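Local structure of PHOX (Pseudomonas fluorescens, 4A9V) at residues S8-F13 against D484-L489; N508-C513 against I521-V526. The protein is an alkaline phosphatase of the PhoX family, a beta-propeller hydrolase that removes phosphate from phosphomonoesters with an iron-calcium cofactor. All coordinates share one frame; numbering follows the deposited sequence.

Both contacts involve the four-stranded antiparallel sheet of 478-483, 489-493, 510-514, 521-526, one blade of the propeller. Contact 1 packs the N-terminal loop 8-13 against the turn between its first two strands. Contact 2 is the hairpin of the last two. Their centres lie 14 Å apart, and the N-terminal segment bridges them. Arg522 NH1 probably hydrogen-bonds Phe13 O at 2.8 Å, while Arg522 NE forms a salt bridge with Glu520 OE2. Leu11 CD2 packs on Cys513 SG at 3.5 Å. Contact 1 lies away from the metal sites. In contact 2 the side chain of Asn509 is about 4 Å from that of Glu532, which binds lithium here with Asp494 and calcium in another structure of this protein.

Contact 1 of 2, residues S8-F13 against D484-L489; sequences SRLLGF and DKAGRL
One direct hydrogen bond joins residues 8-13 to residues 484-489. Arg488 NH1 donates to Leu10 O over 2.8 Å, at an N-H...O angle of 160°. The carbonyl is met in its plane, on a lone pair, and lies close to the guanidinium plane. The Arg488 chain bends at chi3 (-77°), which turns its guanidinium toward this oxygen.

A salt bridge within the turn holds the same group. Arg488 NE meets Asp484 OD2 at 2.9 Å, on the syn lone pair. Asp484 OD1 accepts from Arg488 N, and Trp490 NE1 also binds OD2. Asp484 thus helps fix the position of the Arg488 guanidinium.

The segment 484-487 is a type I beta turn that connects strands 478-483 and 489-493 of a propeller blade. Within 8-13, Ser8 OG closes an ST turn and an ST motif, accepting from Leu10 N at 3.0 Å and from Leu11 N.

Van der Waals packing centres on Leu10, with CD2 3.5 Å from Ala486 O and CD1 3.7 Å from Gly487 O. The apolar contact is Leu10 CD2 to Ala486 CB at 4.3 Å. Leu10 CB rests on Arg488 CG.

Two waters bridge the Arg9 guanidinium to Ala486 O, each donating to it. One accepts from Arg9 NH2 at 2.9 Å, the other weakly from Arg9 NH1. Arg9 is exposed and poorly ordered, and Leu10 CG lies against one face of its guanidinium.

Contact 2 of 2, residues N508-C513 against I521-V526; sequences NNQMLC and IRRFMV
Strands 510-513 and 521-526 form an antiparallel hairpin at the end of a four-stranded propeller blade. A classic beta bulge interrupts it, with Phe524 and Met525 both opposite Met511.

Met511 O satisfies both bulge amides. It accepts from Phe524 N at 2.8 Å and from Met525 N at 3.0 Å, each in the carbonyl plane. Met511 N donates back to Met525 O. Beyond the bulge, Cys513 and Arg522 form a hydrogen-bonded pair. Both bonds run nearly along the C=O axes, and Arg522 N to Cys513 O is the straighter, at 171°.

Gln510 and Arg523 meet on the face shared with Leu512 and Val526. Arg523 NE donates to Gln510 OE1 over 2.7 Å. The oxygen lies near the guanidinium plane, but NE sits above the amide plane, and the two flat groups are turned 69° apart. Gln510 CG takes the crowded position between backbone N and carbonyl carbon (chi1 60°). Gln510 NE2 donates to Asn508 O at 3.1 Å. Arg523 NH1 is held by Gln472 O and Ile16 O, and NH2 by Met474 O. Close to the metal ligands Asp494 and Glu532, Asn509 OD1 hydrogen-bonds Thr493 OG1 and accepts from Gly495 N, and Asn509 ND2 donates to Cys531 O.

On the face of Met511, Cys513, Arg522 and Met525, Met511 CB packs on Met525 CB. Met511 CE touches Phe524 CD2 at 3.7 Å, the two side chains lying side by side.

Arg523 is buried, and Gln510 OE1 and the carbonyls of Gln472, Ile16 and Met474 that bind its guanidinium are neutral, so their dipoles probably help stabilise its charge.

Contact 1 of 2, residues S8-F13 against D484-L489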
ATOM      1  N   SER A   8       9.969  24.645 -13.860  1.00 49.07           N
ATOM      2  CA  SER A   8       9.077  23.490 -14.169  1.00 43.56           C
ATOM      3  C   SER A   8       7.731  23.966 -14.710  1.00 42.77           C
ATOM      4  O   SER A   8       7.217  25.008 -14.300  1.00103.05           O
ATOM      5  CB  SER A   8       8.862  22.628 -12.923  1.00 53.38           C
ATOM      6  OG  SER A   8       7.929  21.592 -13.179  1.00 18.93           O
ATOM      7  N   ARG A   9       7.248  23.275 -15.737  1.00 61.22           N
ATOM      8  CA  ARG A   9       5.904  23.490 -16.252  1.00 54.47           C
ATOM      9  C   ARG A   9       4.867  22.981 -15.252  1.00 25.44           C
ATOM     10  O   ARG A   9       3.753  23.502 -15.176  1.00 33.11           O
ATOM     11  CB  ARG A   9       5.749  22.763 -17.591  1.00 94.05           C
ATOM     12  CG  ARG A   9       4.351  22.805 -18.184  1.00125.59           C
ATOM     13  CD  ARG A   9       4.219  21.833 -19.348  1.00145.76           C
ATOM     14  NE  ARG A   9       4.852  20.544 -19.068  1.00100.01           N
ATOM     15  CZ  ARG A   9       4.197  19.466 -18.647  1.00139.58           C
ATOM     16  NH1 ARG A   9       2.898  19.540 -18.386  1.00300.71           N
ATOM     17  NH2 ARG A   9       4.853  18.337 -18.397  1.00111.52           N
ATOM     18  N   LEU A  10       5.283  22.045 -14.407  1.00 17.24           N
ATOM     19  CA  LEU A  10       4.351  21.237 -13.639  1.00 14.24           C
ATOM     20  C   LEU A  10       4.209  21.741 -12.218  1.00 12.57           C
ATOM     21  O   LEU A  10       3.220  21.438 -11.566  1.00 15.09           O
ATOM     22  CB  LEU A  10       4.795  19.773 -13.596  1.00 14.76           C
ATOM     23  CG  LEU A  10       4.572  18.983 -14.877  1.00 15.77           C
ATOM     24  CD1 LEU A  10       5.220  17.615 -14.749  1.00 15.97           C
ATOM     25  CD2 LEU A  10       3.084  18.862 -15.150  1.00 17.01           C
ATOM     26  N   LEU A  11       5.300  22.238 -11.649  1.00 12.06           N
ATOM     27  CA  LEU A  11       5.324  22.522 -10.222  1.00 12.41           C
ATOM     28  C   LEU A  11       4.941  23.979  -9.958  1.00 12.25           C
ATOM     29  O   LEU A  11       5.709  24.893 -10.261  1.00 16.49           O
ATOM     30  CB  LEU A  11       6.698  22.196  -9.637  1.00 12.34           C
ATOM     31  CG  LEU A  11       7.146  20.738  -9.817  1.00 12.60           C
ATOM     32  CD1 LEU A  11       8.538  20.536  -9.245  1.00 15.32           C
ATOM     33  CD2 LEU A  11       6.161  19.759  -9.191  1.00 16.47           C
ATOM     34  N   GLY A  12       3.711  24.188  -9.494  1.00 11.71           N
ATOM     35  CA  GLY A  12       3.124  25.523  -9.468  1.00 13.28           C
ATOM     36  C   GLY A  12       3.185  26.219  -8.118  1.00 12.24           C
ATOM     37  O   GLY A  12       2.712  27.347  -7.987  1.00 14.57           O
ATOM     38  N   PHE A  13       3.782  25.565  -7.125  1.00 11.41           N
ATOM     39  CA  PHE A  13       3.856  26.090  -5.761  1.00 10.73           C
ATOM     40  C   PHE A  13       5.316  26.123  -5.300  1.00 10.90           C
ATOM     41  O   PHE A  13       6.158  25.407  -5.834  1.00 12.47           O
ATOM     42  CB  PHE A  13       3.027  25.219  -4.816  1.00 11.11           C
ATOM     43  CG  PHE A  13       3.531  23.804  -4.697  1.00 10.08           C
ATOM     44  CD1 PHE A  13       3.210  22.844  -5.652  1.00 10.19           C
ATOM     45  CD2 PHE A  13       4.457  23.475  -3.727  1.00  9.56           C
ATOM     46  CE1 PHE A  13       3.794  21.588  -5.620  1.00 11.10           C
ATOM     47  CE2 PHE A  13       5.049  22.225  -3.698  1.00  9.70           C
ATOM     48  CZ  PHE A  13       4.732  21.288  -4.659  1.00  9.77           C
ATOM     49  N   ASP A 484      -1.086  12.588 -10.904  1.00  7.39           N
ATOM     50  CA  ASP A 484      -2.301  13.240 -11.344  1.00  8.07           C
ATOM     51  C   ASP A 484      -2.342  13.308 -12.865  1.00  8.77           C
ATOM     52  O   ASP A 484      -1.412  12.880 -13.556  1.00  9.01           O
ATOM     53  CB  ASP A 484      -2.468  14.622 -10.693  1.00  8.44           C
ATOM     54  CG  ASP A 484      -1.342  15.582 -11.016  1.00  8.55           C
ATOM     55  OD1 ASP A 484      -0.746  15.473 -12.104  1.00  9.07           O
ATOM     56  OD2 ASP A 484      -1.142  16.515 -10.204  1.00  9.65           O
ATOM     57  N   LYS A 485      -3.461  13.780 -13.402  1.00  8.74           N
ATOM     58  CA  LYS A 485      -3.687  13.737 -14.843  1.00  9.59           C
ATOM     59  C   LYS A 485      -2.677  14.592 -15.597  1.00  9.80           C
ATOM     60  O   LYS A 485      -2.327  14.289 -16.733  1.00 11.29           O
ATOM     61  CB  LYS A 485      -5.109  14.196 -15.174  1.00  9.73           C
ATOM     62  CG  LYS A 485      -6.182  13.203 -14.762  1.00 10.44           C
ATOM     63  CD  LYS A 485      -7.567  13.737 -15.073  1.00 11.62           C
ATOM     64  CE  LYS A 485      -8.652  12.768 -14.638  1.00 12.51           C
ATOM     65  NZ  LYS A 485     -10.015  13.294 -14.918  1.00 15.49           N
ATOM     66  N   ALA A 486      -2.193  15.653 -14.959  1.00  9.52           N
ATOM     67  CA  ALA A 486      -1.211  16.533 -15.578  1.00  9.76           C
ATOM     68  C   ALA A 486       0.167  15.892 -15.674  1.00  9.10           C
ATOM     69  O   ALA A 486       1.016  16.381 -16.411  1.00 10.84           O
ATOM     70  CB  ALA A 486      -1.123  17.838 -14.807  1.00 11.09           C
ATOM     71  N   GLY A 487       0.414  14.857 -14.876  1.00  8.94           N
ATOM     72  CA  GLY A 487       1.710  14.191 -14.876  1.00  8.78           C
ATOM     73  C   GLY A 487       2.650  14.612 -13.760  1.00  8.16           C
ATOM     74  O   GLY A 487       3.837  14.297 -13.808  1.00  9.25           O
ATOM     75  N   ARG A 488       2.135  15.310 -12.751  1.00  8.06           N
ATOM     76  CA  ARG A 488       2.895  15.493 -11.522  1.00  7.59           C
ATOM     77  C   ARG A 488       2.982  14.165 -10.776  1.00  7.00           C
ATOM     78  O   ARG A 488       1.989  13.461 -10.647  1.00  7.76           O
ATOM     79  CB  ARG A 488       2.230  16.533 -10.619  1.00  8.42           C
ATOM     80  CG  ARG A 488       2.465  17.981 -11.030  1.00  9.95           C
ATOM     81  CD  ARG A 488       1.614  18.958 -10.223  1.00 10.15           C
ATOM     82  NE  ARG A 488       0.229  18.983 -10.685  1.00  9.47           N
ATOM     83  CZ  ARG A 488      -0.228  19.779 -11.646  1.00  9.24           C
ATOM     84  NH1 ARG A 488       0.578  20.638 -12.251  1.00 10.68           N
ATOM     85  NH2 ARG A 488      -1.500  19.694 -12.011  1.00 10.17           N
ATOM     86  N   LEU A 489       4.159  13.876 -10.237  1.00  7.19           N
ATOM     87  CA  LEU A 489       4.386  12.723  -9.384  1.00  6.93           C
ATOM     88  C   LEU A 489       4.400  13.150  -7.927  1.00  6.71           C
ATOM     89  O   LEU A 489       5.294  13.875  -7.488  1.00  8.20           O
ATOM     90  CB  LEU A 489       5.718  12.053  -9.739  1.00  7.78           C
ATOM     91  CG  LEU A 489       6.080  10.842  -8.875  1.00  7.36           C
ATOM     92  CD1 LEU A 489       5.073   9.714  -9.038  1.00  8.98           C
ATOM     93  CD2 LEU A 489       7.483  10.362  -9.223  1.00 11.80           C
TER
HETATM   94  O   HOH W   1       3.422  15.921 -17.810  1.00 14.07           O
HETATM   95  O   HOH W   2       0.556  18.593 -18.034  1.00 19.26           O

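Contact 2 of 2, residues N508-C513 against I521-V526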
ATOM      1  N   ASN A 508       8.663  16.142  10.276  1.00  9.55           N
ATOM      2  CA  ASN A 508       7.611  15.133  10.260  1.00  8.60           C
ATOM      3  C   ASN A 508       7.477  14.524   8.865  1.00  8.11           C
ATOM      4  O   ASN A 508       7.963  15.091   7.877  1.00  8.58           O
ATOM      5  CB  ASN A 508       6.280  15.773  10.665  1.00  8.53           C
ATOM      6  CG  ASN A 508       6.205  16.124  12.141  1.00 10.63           C
ATOM      7  OD1 ASN A 508       7.112  15.846  12.926  1.00 12.36           O
ATOM      8  ND2 ASN A 508       5.095  16.738  12.525  1.00 11.62           N
ATOM      9  N   ASN A 509       6.705  13.447   8.770  1.00  8.05           N
ATOM     10  CA  ASN A 509       6.395  12.877   7.470  1.00  7.22           C
ATOM     11  C   ASN A 509       5.575  13.834   6.621  1.00  8.47           C
ATOM     12  O   ASN A 509       4.982  14.797   7.118  1.00  9.17           O
ATOM     13  CB  ASN A 509       5.698  11.528   7.637  1.00  7.73           C
ATOM     14  CG  ASN A 509       6.683  10.416   7.886  1.00  7.73           C
ATOM     15  OD1 ASN A 509       7.649  10.268   7.136  1.00  8.49           O
ATOM     16  ND2 ASN A 509       6.480   9.656   8.956  1.00 10.46           N
ATOM     17  N   GLN A 510       5.635  13.624   5.317  1.00  8.33           N
ATOM     18  CA  GLN A 510       5.372  14.696   4.383  1.00  8.93           C
ATOM     19  C   GLN A 510       4.996  14.178   3.009  1.00  6.95           C
ATOM     20  O   GLN A 510       5.045  12.969   2.738  1.00  7.46           O
ATOM     21  CB  GLN A 510       6.598  15.577   4.303  1.00 10.49           C
ATOM     22  CG  GLN A 510       7.836  14.845   3.845  1.00 10.35           C
ATOM     23  CD  GLN A 510       9.099  15.653   4.076  1.00 10.50           C
ATOM     24  OE1 GLN A 510       9.619  16.297   3.153  1.00  9.72           O
ATOM     25  NE2 GLN A 510       9.615  15.599   5.298  1.00 12.92           N
ATOM     26  N   MET A 511       4.536  15.098   2.176  1.00  7.07           N
ATOM     27  CA  MET A 511       4.257  14.811   0.787  1.00  6.35           C
ATOM     28  C   MET A 511       4.986  15.828  -0.066  1.00  7.06           C
ATOM     29  O   MET A 511       4.985  17.024   0.236  1.00  7.27           O
ATOM     30  CB  MET A 511       2.746  14.846   0.514  1.00  7.48           C
ATOM     31  CG  MET A 511       2.367  14.510  -0.927  1.00  8.26           C
ATOM     32  SD  MET A 511       0.632  14.061  -1.143  1.00  9.16           S
ATOM     33  CE  MET A 511      -0.161  15.612  -0.747  1.00 11.28           C
ATOM     34  N   LEU A 512       5.595  15.339  -1.139  1.00  6.58           N
ATOM     35  CA  LEU A 512       6.332  16.162  -2.079  1.00  6.72           C
ATOM     36  C   LEU A 512       5.774  15.958  -3.482  1.00  6.51           C
ATOM     37  O   LEU A 512       4.965  15.060  -3.721  1.00  7.33           O
ATOM     38  CB  LEU A 512       7.831  15.814  -2.044  1.00  7.38           C
ATOM     39  CG  LEU A 512       8.461  15.810  -0.642  1.00  7.64           C
ATOM     40  CD1 LEU A 512       8.580  14.404  -0.073  1.00  7.41           C
ATOM     41  CD2 LEU A 512       9.817  16.511  -0.636  1.00  8.77           C
ATOM     42  N   CYS A 513       6.161  16.843  -4.385  1.00  7.22           N
ATOM     43  CA  CYS A 513       5.730  16.773  -5.763  1.00  7.38           C
ATOM     44  C   CYS A 513       6.947  16.891  -6.663  1.00  7.65           C
ATOM     45  O   CYS A 513       7.823  17.718  -6.426  1.00  8.79           O
ATOM     46  CB  CYS A 513       4.748  17.906  -6.058  1.00  8.34           C
ATOM     47  SG  CYS A 513       3.825  17.706  -7.599  1.00 10.22           S
ATOM     48  N   ILE A 521      12.114  18.290  -7.306  1.00  8.27           N
ATOM     49  CA  ILE A 521      11.221  17.883  -6.224  1.00  7.44           C
ATOM     50  C   ILE A 521      10.989  19.065  -5.285  1.00  8.22           C
ATOM     51  O   ILE A 521      11.950  19.723  -4.869  1.00  9.22           O
ATOM     52  CB  ILE A 521      11.827  16.708  -5.424  1.00  7.83           C
ATOM     53  CG1 ILE A 521      12.024  15.497  -6.340  1.00  8.58           C
ATOM     54  CG2 ILE A 521      10.933  16.350  -4.250  1.00  9.65           C
ATOM     55  CD1 ILE A 521      12.924  14.419  -5.768  1.00 10.44           C
ATOM     56  N   ARG A 522       9.724  19.339  -4.970  1.00  8.11           N
ATOM     57  CA  ARG A 522       9.350  20.375  -4.005  1.00  8.45           C
ATOM     58  C   ARG A 522       8.479  19.784  -2.903  1.00  8.15           C
ATOM     59  O   ARG A 522       7.577  18.990  -3.170  1.00  8.19           O
ATOM     60  CB  ARG A 522       8.600  21.513  -4.703  1.00  9.12           C
ATOM     61  CG  ARG A 522       9.431  22.239  -5.744  1.00  9.43           C
ATOM     62  CD  ARG A 522       8.692  23.421  -6.337  1.00 10.96           C
ATOM     63  NE  ARG A 522       9.472  23.973  -7.429  1.00 12.55           N
ATOM     64  CZ  ARG A 522       9.162  25.066  -8.103  1.00 18.71           C
ATOM     65  NH1 ARG A 522       8.072  25.747  -7.804  1.00 28.22           N
ATOM     66  NH2 ARG A 522       9.923  25.439  -9.116  1.00 33.58           N
ATOM     67  N   ARG A 523       8.716  20.193  -1.662  1.00  8.05           N
ATOM     68  CA  ARG A 523       7.884  19.764  -0.544  1.00  7.71           C
ATOM     69  C   ARG A 523       6.554  20.502  -0.568  1.00  7.56           C
ATOM     70  O   ARG A 523       6.520  21.730  -0.701  1.00  8.29           O
ATOM     71  CB  ARG A 523       8.598  20.004   0.790  1.00  7.95           C
ATOM     72  CG  ARG A 523       7.901  19.345   1.965  1.00  8.87           C
ATOM     73  CD  ARG A 523       8.610  19.600   3.287  1.00 10.04           C
ATOM     74  NE  ARG A 523       9.948  19.017   3.322  1.00 10.93           N
ATOM     75  CZ  ARG A 523      11.082  19.708   3.245  1.00  9.79           C
ATOM     76  NH1 ARG A 523      11.077  21.028   3.113  1.00 10.67           N
ATOM     77  NH2 ARG A 523      12.242  19.080   3.374  1.00 10.34           N
ATOM     78  N   PHE A 524       5.464  19.745  -0.449  1.00  7.62           N
ATOM     79  CA  PHE A 524       4.110  20.280  -0.590  1.00  7.76           C
ATOM     80  C   PHE A 524       3.342  20.309   0.735  1.00  7.90           C
ATOM     81  O   PHE A 524       2.604  21.261   0.984  1.00  8.61           O
ATOM     82  CB  PHE A 524       3.335  19.462  -1.633  1.00  7.81           C
ATOM     83  CG  PHE A 524       1.898  19.872  -1.784  1.00  8.04           C
ATOM     84  CD1 PHE A 524       1.546  20.957  -2.563  1.00  8.83           C
ATOM     85  CD2 PHE A 524       0.891  19.143  -1.176  1.00  8.67           C
ATOM     86  CE1 PHE A 524       0.222  21.342  -2.677  1.00  9.76           C
ATOM     87  CE2 PHE A 524      -0.436  19.503  -1.318  1.00  9.70           C
ATOM     88  CZ  PHE A 524      -0.774  20.591  -2.091  1.00  9.25           C
ATOM     89  N   MET A 525       3.437  19.245   1.531  1.00  7.71           N
ATOM     90  CA  MET A 525       2.655  19.119   2.759  1.00  7.86           C
ATOM     91  C   MET A 525       3.511  18.465   3.833  1.00  7.84           C
ATOM     92  O   MET A 525       4.293  17.558   3.552  1.00  8.99           O
ATOM     93  CB  MET A 525       1.400  18.268   2.514  1.00  8.43           C
ATOM     94  CG  MET A 525       0.466  18.187   3.709  1.00  8.58           C
ATOM     95  SD  MET A 525      -0.942  17.096   3.418  1.00 10.65           S
ATOM     96  CE  MET A 525      -0.193  15.508   3.735  1.00 11.15           C
ATOM     97  N   VAL A 526       3.332  18.910   5.072  1.00  7.69           N
ATOM     98  CA  VAL A 526       3.863  18.204   6.223  1.00  8.20           C
ATOM     99  C   VAL A 526       2.716  17.817   7.141  1.00  8.22           C
ATOM    100  O   VAL A 526       1.769  18.585   7.328  1.00  9.20           O
ATOM    101  CB  VAL A 526       4.891  19.056   7.003  1.00  8.51           C
ATOM    102  CG1 VAL A 526       5.455  18.244   8.156  1.00  9.46           C
ATOM    103  CG2 VAL A 526       6.000  19.558   6.086  1.00 10.00           C
TER